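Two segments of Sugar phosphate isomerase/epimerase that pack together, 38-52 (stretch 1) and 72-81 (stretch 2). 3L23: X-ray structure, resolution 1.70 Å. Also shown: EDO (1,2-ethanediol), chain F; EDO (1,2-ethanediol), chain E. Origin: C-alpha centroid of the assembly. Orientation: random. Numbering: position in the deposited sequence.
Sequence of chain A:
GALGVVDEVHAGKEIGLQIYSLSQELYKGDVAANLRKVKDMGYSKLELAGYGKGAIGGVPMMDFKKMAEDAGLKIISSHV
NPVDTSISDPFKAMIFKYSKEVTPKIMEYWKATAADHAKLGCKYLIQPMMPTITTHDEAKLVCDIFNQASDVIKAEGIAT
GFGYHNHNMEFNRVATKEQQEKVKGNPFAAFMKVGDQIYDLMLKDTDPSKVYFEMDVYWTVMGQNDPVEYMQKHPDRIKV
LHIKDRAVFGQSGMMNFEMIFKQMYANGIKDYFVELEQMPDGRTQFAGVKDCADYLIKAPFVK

Stretch 1 (38-52) VKDMGYSKLELAGYG
Stretch 2 72-81: GLKIISSHVN

A beta bulge interrupts the pairing of two parallel strands, one starting at Lys45 and the other at Lys74. The register shifts by one between Leu46 and Glu47. Lys45 pairs with Lys74 and Leu46 with Ile75, but Glu47 pairs with Ser77 and Leu48 with Ser78. Ile76 is the extra residue. Its phi/psi of -108/-33 leaves the extended range, and its CB points toward stretch 1. Leu46 O therefore accepts two bonds, from Ile76 N at 3.0 Å and a weak one from Ser77 N at 3.3 Å.

The strand axes cross at -19° and approach to 4.1 Å. Before the bulge, Lys74 N donates to Ser44 O (2.9 Å) and Leu46 N to Lys74 O (2.8 Å). After it, Leu48 N donates to Ser77 O (2.8 Å) and His79 N to Leu48 O (3.0 Å).

Lys45, Lys74, Glu47 and Ser77 share one face. Glu47 (chi1 t, chi2 t, chi3 69°) accepts a hydrogen bond at OE2 from Ser77 OG (2.8 Å; Ser77 chi1 t). Glu47 OE1 lies 3.2 Å from His79 NE2, but the angle is too poor for a hydrogen bond.

The other face carries Leu46, Leu48, Ile75 and Ser78. Both leucines are m,t. Leu48 CG meets Ile75 CG2 at 3.8 Å. Leu46 CD1 lies 4.0 Å from Leu73 CD1, which also touches Val38 CG1 at 3.9 Å.

Helical residue Lys39 (t,p,t,t) reaches over to bond Gly72 O through NZ (2.9 Å). Gly42 and Gly72 are each the first residue after a helix to leave helical phi/psi, in a Schellman motif with positive phi (110/11 and 87/17).

Beyond the strand pairing, Tyr51 CD2 packs on Val80 CG1 at 3.8 Å. One water bridges Gly50 N and His79 O, 2.9 Å from each. Another links Tyr51 N (3.1 Å), Ser78 OG (2.9 Å) and His79 O (2.8 Å).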

# COMPACT_ATOMS: atom_id res chain seq x y z
N VAL A 38 -7.27 16.09 -9.75
CA VAL A 38 -6.30 15.56 -8.79
C VAL A 38 -5.06 16.48 -8.70
O VAL A 38 -4.65 16.87 -7.61
CB VAL A 38 -5.88 14.11 -9.13
CG1 VAL A 38 -4.69 13.67 -8.30
CG2 VAL A 38 -7.09 13.18 -8.90
N LYS A 39 -4.53 16.84 -9.86
CA LYS A 39 -3.42 17.79 -9.92
C LYS A 39 -3.81 19.12 -9.28
O LYS A 39 -3.07 19.66 -8.47
CB LYS A 39 -2.97 18.04 -11.36
CG LYS A 39 -1.78 19.00 -11.46
CD LYS A 39 -0.46 18.37 -11.01
CE LYS A 39 0.68 19.38 -11.23
NZ LYS A 39 1.99 18.71 -11.14
N ASP A 40 -4.99 19.64 -9.62
CA ASP A 40 -5.42 20.95 -9.11
C ASP A 40 -5.61 20.97 -7.60
O ASP A 40 -5.48 22.03 -6.99
CB ASP A 40 -6.71 21.42 -9.81
CG ASP A 40 -6.49 21.77 -11.29
OD1 ASP A 40 -5.33 22.00 -11.71
OD2 ASP A 40 -7.51 21.86 -12.03
N MSE A 41 -5.95 19.83 -7.02
CA MSE A 41 -6.07 19.70 -5.55
C MSE A 41 -4.70 19.71 -4.84
O MSE A 41 -4.66 19.81 -3.61
CB MSE A 41 -6.85 18.41 -5.18
CG MSE A 41 -8.31 18.46 -5.57
SE MSE A 41 -9.27 16.95 -4.82
CE MSE A 41 -8.59 15.53 -5.93
N GLY A 42 -3.61 19.58 -5.59
CA GLY A 42 -2.26 19.70 -5.04
C GLY A 42 -1.46 18.41 -5.01
O GLY A 42 -0.41 18.37 -4.39
N TYR A 43 -1.95 17.36 -5.67
CA TYR A 43 -1.24 16.09 -5.73
C TYR A 43 -0.32 16.02 -6.94
O TYR A 43 -0.65 16.53 -7.98
CB TYR A 43 -2.24 14.92 -5.79
CG TYR A 43 -3.07 14.81 -4.55
CD1 TYR A 43 -2.56 14.20 -3.41
CD2 TYR A 43 -4.34 15.38 -4.47
CE1 TYR A 43 -3.30 14.13 -2.25
CE2 TYR A 43 -5.09 15.31 -3.26
CZ TYR A 43 -4.56 14.64 -2.17
OH TYR A 43 -5.24 14.54 -0.95
N SER A 44 0.81 15.34 -6.80
CA SER A 44 1.74 15.17 -7.92
C SER A 44 2.15 13.74 -8.26
O SER A 44 2.63 13.48 -9.37
CB SER A 44 3.00 15.98 -7.59
OG SER A 44 3.54 15.45 -6.38
N LYS A 45 1.96 12.84 -7.30
CA LYS A 45 2.40 11.46 -7.36
C LYS A 45 1.23 10.51 -7.08
O LYS A 45 0.42 10.74 -6.17
CB LYS A 45 3.53 11.24 -6.32
CG LYS A 45 4.79 12.00 -6.67
CD LYS A 45 5.70 12.26 -5.48
CE LYS A 45 6.36 11.00 -4.93
NZ LYS A 45 7.44 11.32 -3.89
N LEU A 46 1.14 9.44 -7.85
CA LEU A 46 0.05 8.47 -7.72
C LEU A 46 0.54 7.10 -7.31
O LEU A 46 1.60 6.68 -7.75
CB LEU A 46 -0.67 8.31 -9.03
CG LEU A 46 -1.32 9.57 -9.60
CD1 LEU A 46 -1.98 9.21 -10.95
CD2 LEU A 46 -2.30 10.25 -8.63
N GLU A 47 -0.21 6.44 -6.43
CA GLU A 47 -0.10 5.02 -6.23
C GLU A 47 -1.40 4.44 -6.76
O GLU A 47 -2.51 4.87 -6.35
CB GLU A 47 0.06 4.69 -4.78
CG GLU A 47 0.23 3.17 -4.51
CD GLU A 47 0.49 2.96 -3.05
OE1 GLU A 47 -0.45 3.19 -2.25
OE2 GLU A 47 1.65 2.60 -2.69
N LEU A 48 -1.27 3.49 -7.69
CA LEU A 48 -2.41 2.87 -8.35
C LEU A 48 -3.13 1.85 -7.46
O LEU A 48 -2.57 1.35 -6.48
CB LEU A 48 -1.95 2.16 -9.62
CG LEU A 48 -1.11 2.94 -10.62
CD1 LEU A 48 -0.70 2.02 -11.79
CD2 LEU A 48 -1.88 4.19 -11.11
N ALA A 49 -4.38 1.59 -7.81
CA ALA A 49 -5.13 0.45 -7.33
C ALA A 49 -5.89 0.00 -8.52
O ALA A 49 -6.06 0.77 -9.49
CB ALA A 49 -6.09 0.84 -6.23
N GLY A 50 -6.34 -1.24 -8.52
CA GLY A 50 -7.21 -1.70 -9.60
C GLY A 50 -6.51 -2.13 -10.88
O GLY A 50 -7.16 -2.27 -11.93
N TYR A 51 -5.19 -2.34 -10.81
CA TYR A 51 -4.48 -2.97 -11.92
C TYR A 51 -4.98 -4.41 -12.14
O TYR A 51 -5.19 -5.17 -11.20
CB TYR A 51 -2.97 -2.99 -11.70
CG TYR A 51 -2.29 -4.01 -12.61
CD1 TYR A 51 -1.95 -3.68 -13.91
CD2 TYR A 51 -2.04 -5.32 -12.17
CE1 TYR A 51 -1.39 -4.63 -14.77
CE2 TYR A 51 -1.46 -6.26 -13.01
CZ TYR A 51 -1.13 -5.90 -14.30
OH TYR A 51 -0.56 -6.80 -15.17
N GLY A 52 -5.17 -4.78 -13.40
CA GLY A 52 -5.39 -6.17 -13.74
C GLY A 52 -5.33 -6.37 -15.24
O GLY A 52 -5.94 -5.62 -15.96
N GLY A 72 0.01 16.26 -15.38
CA GLY A 72 1.10 16.62 -14.48
C GLY A 72 1.35 15.69 -13.33
O GLY A 72 2.01 16.08 -12.36
N LEU A 73 0.84 14.46 -13.41
CA LEU A 73 0.97 13.49 -12.36
C LEU A 73 1.97 12.41 -12.77
O LEU A 73 2.17 12.15 -13.96
CB LEU A 73 -0.39 12.83 -12.06
CG LEU A 73 -1.54 13.77 -11.66
CD1 LEU A 73 -2.87 13.03 -11.67
CD2 LEU A 73 -1.29 14.38 -10.28
N LYS A 74 2.63 11.81 -11.79
CA LYS A 74 3.55 10.70 -12.06
C LYS A 74 3.13 9.48 -11.29
O LYS A 74 2.84 9.57 -10.11
CB LYS A 74 4.97 11.05 -11.65
CG LYS A 74 6.02 10.12 -12.23
N ILE A 75 3.13 8.34 -11.98
CA ILE A 75 2.84 7.06 -11.34
C ILE A 75 4.12 6.53 -10.70
O ILE A 75 5.11 6.27 -11.39
CB ILE A 75 2.27 6.03 -12.35
CG1 ILE A 75 0.96 6.55 -12.98
CG2 ILE A 75 2.08 4.67 -11.69
CD1 ILE A 75 0.51 5.67 -14.16
N ILE A 76 4.09 6.41 -9.37
CA ILE A 76 5.23 6.01 -8.55
C ILE A 76 5.09 4.61 -7.99
O ILE A 76 6.07 3.90 -7.80
CB ILE A 76 5.36 6.98 -7.33
CG1 ILE A 76 5.54 8.42 -7.81
CG2 ILE A 76 6.50 6.58 -6.34
CD1 ILE A 76 6.71 8.63 -8.76
N SER A 77 3.85 4.20 -7.70
CA SER A 77 3.62 2.96 -7.01
C SER A 77 2.31 2.34 -7.44
O SER A 77 1.47 2.98 -8.09
CB SER A 77 3.62 3.24 -5.49
OG SER A 77 3.46 2.08 -4.73
N SER A 78 2.15 1.07 -7.12
CA SER A 78 0.93 0.33 -7.44
C SER A 78 0.66 -0.78 -6.43
O SER A 78 1.58 -1.51 -6.07
CB SER A 78 1.03 -0.26 -8.85
OG SER A 78 -0.13 -0.97 -9.26
N HIS A 79 -0.62 -0.91 -6.05
CA HIS A 79 -1.14 -1.94 -5.18
C HIS A 79 -1.74 -3.05 -5.98
O HIS A 79 -2.66 -2.84 -6.74
CB HIS A 79 -2.24 -1.42 -4.25
CG HIS A 79 -1.72 -0.82 -3.01
ND1 HIS A 79 -2.51 -0.64 -1.89
CD2 HIS A 79 -0.49 -0.36 -2.69
CE1 HIS A 79 -1.77 -0.11 -0.93
NE2 HIS A 79 -0.55 0.08 -1.39
N VAL A 80 -1.23 -4.26 -5.79
CA VAL A 80 -1.72 -5.39 -6.52
C VAL A 80 -1.79 -6.60 -5.60
O VAL A 80 -1.00 -6.72 -4.66
CB VAL A 80 -0.80 -5.72 -7.72
CG1 VAL A 80 -0.76 -4.54 -8.72
CG2 VAL A 80 0.61 -6.11 -7.24
N ASN A 81 -2.72 -7.50 -5.86
CA ASN A 81 -2.83 -8.72 -5.07
C ASN A 81 -2.84 -9.96 -5.96
O ASN A 81 -3.60 -9.97 -6.94
CB ASN A 81 -4.15 -8.72 -4.29
CG ASN A 81 -4.14 -7.81 -3.10
OD1 ASN A 81 -3.33 -7.95 -2.13
ND2 ASN A 81 -5.04 -6.83 -3.16
C1 EDO F . 4.93 12.26 -1.56
O1 EDO F . 5.33 10.95 -2.01
C2 EDO F . 6.11 12.99 -0.95
O2 EDO F . 7.07 13.19 -1.97
C1 EDO E . -2.42 -10.54 -13.85
O1 EDO E . -1.16 -10.08 -14.33
C2 EDO E . -3.16 -9.31 -13.37
O2 EDO E . -4.57 -9.50 -13.39
O HOH W 1 4.68 14.84 -10.74
O HOH W 2 -5.55 -2.97 -6.29
O HOH W 3 -3.00 -1.23 -8.96